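Long-range contacts in GDP-mannose-dependent alpha-(1-6)-phosphatidylinositol monomannoside mannosyltransferase (PDB 3OKC), which belongs to the GT-B glycosyltransferases, folded as two Rossmann-like domains that face each other across a cleft, and here carries GDP: residues S205-R210 against L232-S237; D274-P279 against G293-E298. All coordinates share one frame; numbering follows the deposited sequence.

Interaction 1 of 2, residues S205-R210 against L232-S237. With GDP (guanosine-5'-diphosphate), chain B.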
ATOM      1  N   SER A 205      -5.745 -10.438   0.466  1.00 17.34           N
ATOM      2  CA  SER A 205      -4.280 -10.332   0.490  1.00 17.32           C
ATOM      3  C   SER A 205      -3.673 -11.471  -0.325  1.00 17.54           C
ATOM      4  O   SER A 205      -4.305 -12.510  -0.506  1.00 17.65           O
ATOM      5  CB  SER A 205      -3.725 -10.394   1.922  1.00 17.22           C
ATOM      6  OG  SER A 205      -3.781  -9.134   2.577  1.00 16.67           O
ATOM      7  N   ARG A 206      -2.450 -11.275  -0.811  1.00 17.72           N
ATOM      8  CA  ARG A 206      -1.699 -12.342  -1.473  1.00 18.07           C
ATOM      9  C   ARG A 206      -1.570 -13.519  -0.517  1.00 17.37           C
ATOM     10  O   ARG A 206      -1.424 -13.331   0.692  1.00 17.03           O
ATOM     11  CB  ARG A 206      -0.305 -11.864  -1.895  1.00 18.41           C
ATOM     12  CG  ARG A 206      -0.299 -10.764  -2.950  1.00 19.49           C
ATOM     13  CD  ARG A 206       1.119 -10.293  -3.290  1.00 20.12           C
ATOM     14  NE  ARG A 206       1.791  -9.678  -2.140  1.00 22.23           N
ATOM     15  CZ  ARG A 206       2.806 -10.222  -1.468  1.00 22.68           C
ATOM     16  NH1 ARG A 206       3.302 -11.401  -1.825  1.00 23.37           N
ATOM     17  NH2 ARG A 206       3.336  -9.575  -0.436  1.00 22.50           N
ATOM     18  N   LEU A 207      -1.647 -14.730  -1.055  1.00 17.17           N
ATOM     19  CA  LEU A 207      -1.540 -15.925  -0.226  1.00 16.87           C
ATOM     20  C   LEU A 207      -0.073 -16.257   0.023  1.00 17.05           C
ATOM     21  O   LEU A 207       0.552 -16.993  -0.742  1.00 17.71           O
ATOM     22  CB  LEU A 207      -2.297 -17.108  -0.847  1.00 16.80           C
ATOM     23  CG  LEU A 207      -3.761 -16.879  -1.244  1.00 16.36           C
ATOM     24  CD1 LEU A 207      -4.380 -18.160  -1.787  1.00 16.49           C
ATOM     25  CD2 LEU A 207      -4.589 -16.325  -0.090  1.00 14.53           C
ATOM     26  N   VAL A 208       0.471 -15.657   1.077  1.00 16.61           N
ATOM     27  CA  VAL A 208       1.834 -15.924   1.551  1.00 16.85           C
ATOM     28  C   VAL A 208       1.803 -16.014   3.087  1.00 16.37           C
ATOM     29  O   VAL A 208       0.979 -15.351   3.720  1.00 15.59           O
ATOM     30  CB  VAL A 208       2.862 -14.846   1.075  1.00 17.12           C
ATOM     31  CG1 VAL A 208       3.035 -14.882  -0.447  1.00 17.25           C
ATOM     32  CG2 VAL A 208       2.471 -13.444   1.555  1.00 16.70           C
ATOM     33  N   PRO A 209       2.699 -16.829   3.691  1.00 16.73           N
ATOM     34  CA  PRO A 209       2.643 -17.085   5.139  1.00 16.45           C
ATOM     35  C   PRO A 209       2.450 -15.860   6.046  1.00 16.11           C
ATOM     36  O   PRO A 209       1.678 -15.939   7.001  1.00 15.91           O
ATOM     37  CB  PRO A 209       3.988 -17.759   5.424  1.00 17.14           C
ATOM     38  CG  PRO A 209       4.332 -18.443   4.151  1.00 17.60           C
ATOM     39  CD  PRO A 209       3.811 -17.561   3.052  1.00 17.35           C
ATOM     40  N   ARG A 210       3.120 -14.746   5.745  1.00 15.98           N
ATOM     41  CA  ARG A 210       3.165 -13.594   6.658  1.00 15.69           C
ATOM     42  C   ARG A 210       1.855 -12.817   6.798  1.00 14.89           C
ATOM     43  O   ARG A 210       1.671 -12.078   7.766  1.00 14.67           O
ATOM     44  CB  ARG A 210       4.312 -12.647   6.287  1.00 16.09           C
ATOM     45  CG  ARG A 210       4.143 -11.912   4.961  1.00 16.22           C
ATOM     46  CD  ARG A 210       5.303 -10.948   4.722  1.00 17.16           C
ATOM     47  NE  ARG A 210       4.997  -9.978   3.673  1.00 18.35           N
ATOM     48  CZ  ARG A 210       4.309  -8.854   3.866  1.00 18.50           C
ATOM     49  NH1 ARG A 210       3.847  -8.548   5.072  1.00 17.65           N
ATOM     50  NH2 ARG A 210       4.074  -8.038   2.847  1.00 19.30           N
ATOM     51  N   LEU A 232     -15.210 -17.762   6.504  1.00 13.46           N
ATOM     52  CA  LEU A 232     -13.975 -17.054   6.234  1.00 13.09           C
ATOM     53  C   LEU A 232     -13.770 -17.028   4.728  1.00 13.35           C
ATOM     54  O   LEU A 232     -13.618 -18.075   4.097  1.00 13.67           O
ATOM     55  CB  LEU A 232     -12.796 -17.755   6.920  1.00 13.24           C
ATOM     56  CG  LEU A 232     -11.374 -17.229   6.691  1.00 12.94           C
ATOM     57  CD1 LEU A 232     -11.209 -15.832   7.259  1.00 13.27           C
ATOM     58  CD2 LEU A 232     -10.351 -18.172   7.304  1.00 12.92           C
ATOM     59  N   LEU A 233     -13.790 -15.831   4.153  1.00 13.29           N
ATOM     60  CA  LEU A 233     -13.537 -15.671   2.730  1.00 13.53           C
ATOM     61  C   LEU A 233     -12.075 -15.315   2.500  1.00 13.60           C
ATOM     62  O   LEU A 233     -11.585 -14.288   2.964  1.00 13.33           O
ATOM     63  CB  LEU A 233     -14.461 -14.618   2.106  1.00 13.55           C
ATOM     64  CG  LEU A 233     -15.970 -14.730   2.335  1.00 13.98           C
ATOM     65  CD1 LEU A 233     -16.676 -13.631   1.573  1.00 14.50           C
ATOM     66  CD2 LEU A 233     -16.528 -16.110   1.934  1.00 15.22           C
ATOM     67  N   ILE A 234     -11.379 -16.192   1.790  1.00 14.14           N
ATOM     68  CA  ILE A 234      -9.994 -15.965   1.451  1.00 14.41           C
ATOM     69  C   ILE A 234      -9.907 -15.485   0.004  1.00 14.89           C
ATOM     70  O   ILE A 234     -10.151 -16.243  -0.938  1.00 15.30           O
ATOM     71  CB  ILE A 234      -9.132 -17.210   1.758  1.00 14.70           C
ATOM     72  CG1 ILE A 234      -9.005 -17.367   3.277  1.00 14.18           C
ATOM     73  CG2 ILE A 234      -7.750 -17.088   1.129  1.00 14.62           C
ATOM     74  CD1 ILE A 234      -8.660 -18.750   3.725  1.00 16.07           C
ATOM     75  N   VAL A 235      -9.594 -14.202  -0.148  1.00 14.98           N
ATOM     76  CA  VAL A 235      -9.548 -13.564  -1.452  1.00 15.59           C
ATOM     77  C   VAL A 235      -8.096 -13.262  -1.797  1.00 16.10           C
ATOM     78  O   VAL A 235      -7.395 -12.571  -1.048  1.00 15.69           O
ATOM     79  CB  VAL A 235     -10.416 -12.267  -1.503  1.00 15.68           C
ATOM     80  CG1 VAL A 235     -10.326 -11.591  -2.877  1.00 16.32           C
ATOM     81  CG2 VAL A 235     -11.876 -12.565  -1.151  1.00 14.91           C
ATOM     82  N   GLY A 236      -7.654 -13.800  -2.932  1.00 16.84           N
ATOM     83  CA  GLY A 236      -6.287 -13.620  -3.395  1.00 17.67           C
ATOM     84  C   GLY A 236      -5.682 -14.895  -3.948  1.00 18.85           C
ATOM     85  O   GLY A 236      -6.278 -15.973  -3.865  1.00 18.76           O
ATOM     86  N   SER A 237      -4.491 -14.759  -4.525  1.00 19.86           N
ATOM     87  CA  SER A 237      -3.721 -15.897  -5.018  1.00 20.97           C
ATOM     88  C   SER A 237      -2.288 -15.847  -4.484  1.00 21.32           C
ATOM     89  O   SER A 237      -1.837 -14.812  -3.985  1.00 20.99           O
ATOM     90  CB  SER A 237      -3.727 -15.924  -6.548  1.00 21.64           C
ATOM     91  OG  SER A 237      -3.223 -14.711  -7.076  1.00 22.09           O
TER
HETATM   92  PB  GDP B 601       1.226  -5.670  -0.260  1.00 36.40           P
HETATM   93  O1B GDP B 601       0.839  -6.207  -1.559  1.00 36.41           O
HETATM   94  O2B GDP B 601       1.946  -4.664  -0.411  1.00 36.75           O
HETATM   95  O3B GDP B 601       1.897  -6.540   0.337  1.00 36.15           O
HETATM   96  O3A GDP B 601       0.046  -5.350   0.530  1.00 37.36           O
HETATM   97  PA  GDP B 601      -0.868  -4.228   0.330  1.00 37.19           P
HETATM   98  O1A GDP B 601      -0.291  -3.146   0.580  1.00 36.61           O
HETATM   99  O2A GDP B 601      -1.833  -4.351   1.130  1.00 36.20           O
HETATM  100  O5' GDP B 601      -1.370  -4.187  -1.035  1.00 37.58           O
HETATM  101  C5' GDP B 601      -2.244  -5.199  -1.541  1.00 38.39           C
HETATM  102  C4' GDP B 601      -3.088  -4.661  -2.692  1.00 38.86           C
HETATM  103  O4' GDP B 601      -3.473  -5.736  -3.568  1.00 39.01           O
HETATM  104  C3' GDP B 601      -4.365  -4.018  -2.164  1.00 38.84           C
HETATM  105  O3' GDP B 601      -4.591  -2.766  -2.819  1.00 37.50           O
HETATM  106  C2' GDP B 601      -5.465  -4.996  -2.521  1.00 39.10           C
HETATM  107  O2' GDP B 601      -6.680  -4.314  -2.842  1.00 39.57           O
HETATM  108  C1' GDP B 601      -4.900  -5.764  -3.713  1.00 39.04           C
HETATM  109  N9  GDP B 601      -5.463  -7.142  -3.769  1.00 39.09           N
HETATM  110  C8  GDP B 601      -5.209  -8.169  -2.936  1.00 39.00           C
HETATM  111  N7  GDP B 601      -5.929  -9.248  -3.330  1.00 38.80           N
HETATM  112  C5  GDP B 601      -6.641  -8.887  -4.422  1.00 38.81           C
HETATM  113  C6  GDP B 601      -7.543  -9.554  -5.250  1.00 38.84           C
HETATM  114  O6  GDP B 601      -7.836 -10.750  -5.035  1.00 38.93           O
HETATM  115  N1  GDP B 601      -8.104  -8.898  -6.295  1.00 38.83           N
HETATM  116  C2  GDP B 601      -7.796  -7.600  -6.544  1.00 38.87           C
HETATM  117  N2  GDP B 601      -8.365  -6.956  -7.591  1.00 38.75           N
HETATM  118  N3  GDP B 601      -6.925  -6.934  -5.750  1.00 38.84           N
HETATM  119  C4  GDP B 601      -6.342  -7.557  -4.690  1.00 39.03           C
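Ser205 and Leu207 each donate a backbone N-H across the contact, tying the loop 205-210 to the strand end and turn of 232-237. Ser205 N bonds to Val235 O at 3.1 Å, and Leu207 N to Ser237 O at 2.9 Å. The oxygen of Ser237 also receives a CA-H...O contact from Arg206 CA. Between these bonds the backbones draw close at Gly236, where Gly236 CA lies 3.7 Å from Ser205 O.

Apolar packing is carried by Leu207, the centre of an inverse gamma turn. With CG turned beside the backbone N (chi1 -52°), its isobutyl group lies against the 234-237 segment. There the two methyls part company. Leu207 CD2 meets Ile234 CG2 at 3.5 Å, the side chains crossing obliquely, while Leu207 CD1 rests 3.6 Å from Gly236 O. Gln213 of helix 213-226 also touches Leu207, and Ile217 of that helix meets Ile234.

The loop leaving strand 200-204 here meets the C-terminal end of its parallel neighbour, strand 231-235, in a Rossmann-like sheet, at the edge where nucleotides commonly bind in such folds.

Contacts with GDP follow from that position. At the guanine end, Val235 CG1 lies 3.4 Å from GDP O6, with Gly236 CA nearby. At the beta-phosphate, Arg206 brings the edge of its guanidinium, its chain bent at chi3, and Arg206 NH2 makes a weak hydrogen bond to GDP O3B at 3.4 Å. Arg210 NH2 lies 3.6 Å from GDP O3B, and Lys211 NZ also bonds to GDP.

Interaction 2 of 2, residues D274-P279 against G293-E298. With GDP (guanosine-5'-diphosphate), chain B.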
ATOM      1  N   ASP A 274     -18.706  -8.772   7.538  1.00 11.55           N
ATOM      2  CA  ASP A 274     -18.931  -8.290   8.892  1.00 11.56           C
ATOM      3  C   ASP A 274     -17.631  -7.821   9.537  1.00 11.09           C
ATOM      4  O   ASP A 274     -17.609  -6.819  10.249  1.00 11.24           O
ATOM      5  CB  ASP A 274     -19.624  -9.373   9.721  1.00 11.87           C
ATOM      6  CG  ASP A 274     -21.070  -9.594   9.284  1.00 13.32           C
ATOM      7  OD1 ASP A 274     -21.849  -8.605   9.305  1.00 13.64           O
ATOM      8  OD2 ASP A 274     -21.426 -10.742   8.913  1.00 13.86           O
ATOM      9  N   ILE A 275     -16.552  -8.549   9.268  1.00 10.70           N
ATOM     10  CA  ILE A 275     -15.223  -8.213   9.777  1.00 10.33           C
ATOM     11  C   ILE A 275     -14.198  -8.398   8.660  1.00  9.75           C
ATOM     12  O   ILE A 275     -14.335  -9.293   7.828  1.00  9.77           O
ATOM     13  CB  ILE A 275     -14.832  -9.106  11.000  1.00 10.45           C
ATOM     14  CG1 ILE A 275     -15.870  -8.980  12.122  1.00 10.70           C
ATOM     15  CG2 ILE A 275     -13.440  -8.741  11.538  1.00 10.87           C
ATOM     16  CD1 ILE A 275     -15.779 -10.064  13.188  1.00 10.78           C
ATOM     17  N   PHE A 276     -13.191  -7.531   8.632  1.00  9.59           N
ATOM     18  CA  PHE A 276     -11.998  -7.755   7.815  1.00  9.01           C
ATOM     19  C   PHE A 276     -10.852  -8.122   8.744  1.00  8.92           C
ATOM     20  O   PHE A 276     -10.515  -7.357   9.647  1.00  9.15           O
ATOM     21  CB  PHE A 276     -11.627  -6.516   6.985  1.00  8.62           C
ATOM     22  CG  PHE A 276     -10.312  -6.656   6.249  1.00  8.59           C
ATOM     23  CD1 PHE A 276      -9.109  -6.290   6.860  1.00  6.80           C
ATOM     24  CD2 PHE A 276     -10.274  -7.190   4.955  1.00  7.54           C
ATOM     25  CE1 PHE A 276      -7.895  -6.443   6.192  1.00  7.53           C
ATOM     26  CE2 PHE A 276      -9.063  -7.340   4.274  1.00  7.25           C
ATOM     27  CZ  PHE A 276      -7.873  -6.974   4.893  1.00  7.77           C
ATOM     28  N   ALA A 277     -10.254  -9.288   8.524  1.00  9.18           N
ATOM     29  CA  ALA A 277      -9.124  -9.742   9.349  1.00  9.25           C
ATOM     30  C   ALA A 277      -7.904 -10.100   8.504  1.00  9.53           C
ATOM     31  O   ALA A 277      -8.020 -10.781   7.482  1.00  9.37           O
ATOM     32  CB  ALA A 277      -9.537 -10.918  10.220  1.00  8.83           C
ATOM     33  N   MET A 278      -6.739  -9.624   8.934  1.00 10.02           N
ATOM     34  CA  MET A 278      -5.461  -9.993   8.324  1.00 10.69           C
ATOM     35  C   MET A 278      -4.394  -9.855   9.410  1.00 11.08           C
ATOM     36  O   MET A 278      -3.765  -8.797   9.541  1.00 11.12           O
ATOM     37  CB  MET A 278      -5.153  -9.122   7.094  1.00 10.87           C
ATOM     38  CG  MET A 278      -4.114  -9.699   6.120  1.00 11.55           C
ATOM     39  SD  MET A 278      -2.406  -9.178   6.414  1.00 14.74           S
ATOM     40  CE  MET A 278      -2.406  -7.525   5.727  1.00 13.53           C
ATOM     41  N   PRO A 279      -4.200 -10.926  10.211  1.00 11.33           N
ATOM     42  CA  PRO A 279      -3.301 -10.848  11.360  1.00 11.54           C
ATOM     43  C   PRO A 279      -1.848 -11.073  10.935  1.00 11.68           C
ATOM     44  O   PRO A 279      -1.289 -12.150  11.151  1.00 12.09           O
ATOM     45  CB  PRO A 279      -3.815 -11.959  12.282  1.00 11.41           C
ATOM     46  CG  PRO A 279      -4.385 -12.984  11.352  1.00 11.55           C
ATOM     47  CD  PRO A 279      -4.787 -12.274  10.068  1.00 11.43           C
ATOM     48  N   GLY A 293       0.155  -1.699   4.822  1.00 17.86           N
ATOM     49  CA  GLY A 293      -1.036  -2.536   4.705  1.00 16.98           C
ATOM     50  C   GLY A 293      -2.222  -1.757   4.175  1.00 16.43           C
ATOM     51  O   GLY A 293      -3.107  -1.366   4.940  1.00 16.08           O
ATOM     52  N   ILE A 294      -2.234  -1.535   2.862  1.00 16.33           N
ATOM     53  CA  ILE A 294      -3.306  -0.780   2.207  1.00 16.19           C
ATOM     54  C   ILE A 294      -4.683  -1.438   2.382  1.00 15.34           C
ATOM     55  O   ILE A 294      -5.692  -0.734   2.458  1.00 15.29           O
ATOM     56  CB  ILE A 294      -2.991  -0.483   0.707  1.00 16.80           C
ATOM     57  CG1 ILE A 294      -1.698   0.339   0.591  1.00 17.48           C
ATOM     58  CG2 ILE A 294      -4.131   0.298   0.047  1.00 17.30           C
ATOM     59  CD1 ILE A 294      -1.165   0.499  -0.833  1.00 17.79           C
ATOM     60  N   VAL A 295      -4.715  -2.771   2.481  1.00 14.58           N
ATOM     61  CA  VAL A 295      -5.970  -3.507   2.671  1.00 13.75           C
ATOM     62  C   VAL A 295      -6.752  -3.061   3.915  1.00 13.45           C
ATOM     63  O   VAL A 295      -7.981  -3.045   3.903  1.00 13.28           O
ATOM     64  CB  VAL A 295      -5.786  -5.065   2.666  1.00 13.66           C
ATOM     65  CG1 VAL A 295      -5.481  -5.572   1.269  1.00 13.46           C
ATOM     66  CG2 VAL A 295      -4.732  -5.525   3.673  1.00 12.97           C
ATOM     67  N   TYR A 296      -6.028  -2.691   4.971  1.00 13.40           N
ATOM     68  CA  TYR A 296      -6.622  -2.172   6.203  1.00 13.22           C
ATOM     69  C   TYR A 296      -7.356  -0.855   5.979  1.00 13.31           C
ATOM     70  O   TYR A 296      -8.409  -0.609   6.576  1.00 13.56           O
ATOM     71  CB  TYR A 296      -5.547  -1.952   7.263  1.00 13.26           C
ATOM     72  CG  TYR A 296      -4.799  -3.192   7.689  1.00 13.13           C
ATOM     73  CD1 TYR A 296      -5.474  -4.297   8.209  1.00 12.50           C
ATOM     74  CD2 TYR A 296      -3.408  -3.249   7.598  1.00 13.02           C
ATOM     75  CE1 TYR A 296      -4.785  -5.438   8.604  1.00 12.55           C
ATOM     76  CE2 TYR A 296      -2.708  -4.380   7.999  1.00 13.51           C
ATOM     77  CZ  TYR A 296      -3.405  -5.468   8.505  1.00 13.10           C
ATOM     78  OH  TYR A 296      -2.714  -6.582   8.909  1.00 13.54           O
ATOM     79  N   LEU A 297      -6.783  -0.017   5.123  1.00 13.25           N
ATOM     80  CA  LEU A 297      -7.361   1.273   4.776  1.00 13.24           C
ATOM     81  C   LEU A 297      -8.581   1.107   3.873  1.00 13.02           C
ATOM     82  O   LEU A 297      -9.527   1.888   3.949  1.00 13.22           O
ATOM     83  CB  LEU A 297      -6.315   2.150   4.078  1.00 13.56           C
ATOM     84  CG  LEU A 297      -4.938   2.378   4.715  1.00 13.65           C
ATOM     85  CD1 LEU A 297      -4.116   3.277   3.806  1.00 13.95           C
ATOM     86  CD2 LEU A 297      -5.032   2.961   6.122  1.00 13.25           C
ATOM     87  N   GLU A 298      -8.540   0.091   3.018  1.00 12.69           N
ATOM     88  CA  GLU A 298      -9.629  -0.213   2.094  1.00 12.75           C
ATOM     89  C   GLU A 298     -10.846  -0.758   2.829  1.00 12.14           C
ATOM     90  O   GLU A 298     -11.975  -0.427   2.485  1.00 12.31           O
ATOM     91  CB  GLU A 298      -9.157  -1.218   1.047  1.00 13.18           C
ATOM     92  CG  GLU A 298      -8.133  -0.658   0.080  1.00 15.02           C
ATOM     93  CD  GLU A 298      -7.499  -1.718  -0.799  1.00 17.78           C
ATOM     94  OE1 GLU A 298      -7.775  -2.926  -0.599  1.00 18.05           O
ATOM     95  OE2 GLU A 298      -6.714  -1.332  -1.695  1.00 19.42           O
TER
HETATM   96  PB  GDP B 601       1.226  -5.670  -0.260  1.00 36.40           P
HETATM   97  O1B GDP B 601       0.839  -6.207  -1.559  1.00 36.41           O
HETATM   98  O2B GDP B 601       1.946  -4.664  -0.411  1.00 36.75           O
HETATM   99  O3B GDP B 601       1.897  -6.540   0.337  1.00 36.15           O
HETATM  100  O3A GDP B 601       0.046  -5.350   0.530  1.00 37.36           O
HETATM  101  PA  GDP B 601      -0.868  -4.228   0.330  1.00 37.19           P
HETATM  102  O1A GDP B 601      -0.291  -3.146   0.580  1.00 36.61           O
HETATM  103  O2A GDP B 601      -1.833  -4.351   1.130  1.00 36.20           O
HETATM  104  O5' GDP B 601      -1.370  -4.187  -1.035  1.00 37.58           O
HETATM  105  C5' GDP B 601      -2.244  -5.199  -1.541  1.00 38.39           C
HETATM  106  C4' GDP B 601      -3.088  -4.661  -2.692  1.00 38.86           C
HETATM  107  O4' GDP B 601      -3.473  -5.736  -3.568  1.00 39.01           O
HETATM  108  C3' GDP B 601      -4.365  -4.018  -2.164  1.00 38.84           C
HETATM  109  O3' GDP B 601      -4.591  -2.766  -2.819  1.00 37.50           O
HETATM  110  C2' GDP B 601      -5.465  -4.996  -2.521  1.00 39.10           C
HETATM  111  O2' GDP B 601      -6.680  -4.314  -2.842  1.00 39.57           O
HETATM  112  C1' GDP B 601      -4.900  -5.764  -3.713  1.00 39.04           C
HETATM  113  N9  GDP B 601      -5.463  -7.142  -3.769  1.00 39.09           N
HETATM  114  C8  GDP B 601      -5.209  -8.169  -2.936  1.00 39.00           C
HETATM  115  N7  GDP B 601      -5.929  -9.248  -3.330  1.00 38.80           N
HETATM  116  C5  GDP B 601      -6.641  -8.887  -4.422  1.00 38.81           C
HETATM  117  C6  GDP B 601      -7.543  -9.554  -5.250  1.00 38.84           C
HETATM  118  O6  GDP B 601      -7.836 -10.750  -5.035  1.00 38.93           O
HETATM  119  N1  GDP B 601      -8.104  -8.898  -6.295  1.00 38.83           N
HETATM  120  C2  GDP B 601      -7.796  -7.600  -6.544  1.00 38.87           C
HETATM  121  N2  GDP B 601      -8.365  -6.956  -7.591  1.00 38.75           N
HETATM  122  N3  GDP B 601      -6.925  -6.934  -5.750  1.00 38.84           N
HETATM  123  C4  GDP B 601      -6.342  -7.557  -4.690  1.00 39.03           C
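Met278 and Tyr296 meet through a short hydrogen bond, Tyr296 OH to Met278 O at 2.5 Å, lying in the carbonyl plane and at the edge of the phenol ring. The methionine side chain, bent at chi2 and chi3, crosses the tyrosine at about a right angle and sets Met278 CE 3.6 Å from Tyr296 CZ. Its sulfur sits obliquely to the ring in a Met-aromatic contact.

Phe276 extends toward the helix with CG anti to the backbone N (chi1 173°). Phe276 CZ abuts Val295 CB at 3.6 Å, Val295 O lies over one ring face, offset toward the rim, and Tyr296 CD1 comes up to the ring edge at Phe276 CE1, 3.8 Å away. Val295 thereby serves both partners, because Val295 CG2 also reaches Met278 CE at 3.7 Å.

Beyond this core the first turn of the helix holds GDP. Glu298 takes both ribose hydroxyls with its carboxylate, GDP O2' on OE1 at 2.9 Å and GDP O3' on OE2 at 2.8 Å. Ile294 N makes a weak bond to the alpha-phosphate, placing the helix N-terminus where its dipole may favour the negative charge.

The 294-298 segment of helix 294-301 runs antiparallel to strand 275-278, their short axes 9.4 Å apart at closest approach, in a beta-alpha-beta unit completed by strand 306-309, whose Val306 and Ala308 touch Tyr296, while helices 213-226 and 331-342 pack against strand residues Ala277 and Ile275 respectively.

Interaction 1 closes before interaction 2 opens along the chain, and their centres lie 11 Å apart. Both reach the six-stranded parallel sheet of one Rossmann-like domain. Strand 200-204, which runs into the loop of interaction 1, has strand 231-235 as one neighbour and strand 275-278 of interaction 2 as the other. The chain order of the strands reverses direction across 200-204 and 275-278, the topological switch point where such folds usually open a ligand crevice. The contacts touch there, Ser205 OG packing 3.6 Å from Met278 CG. GDP spans both: 205-210/232-237 meets the guanine and beta-phosphate, 293-298 the ribose and alpha-phosphate.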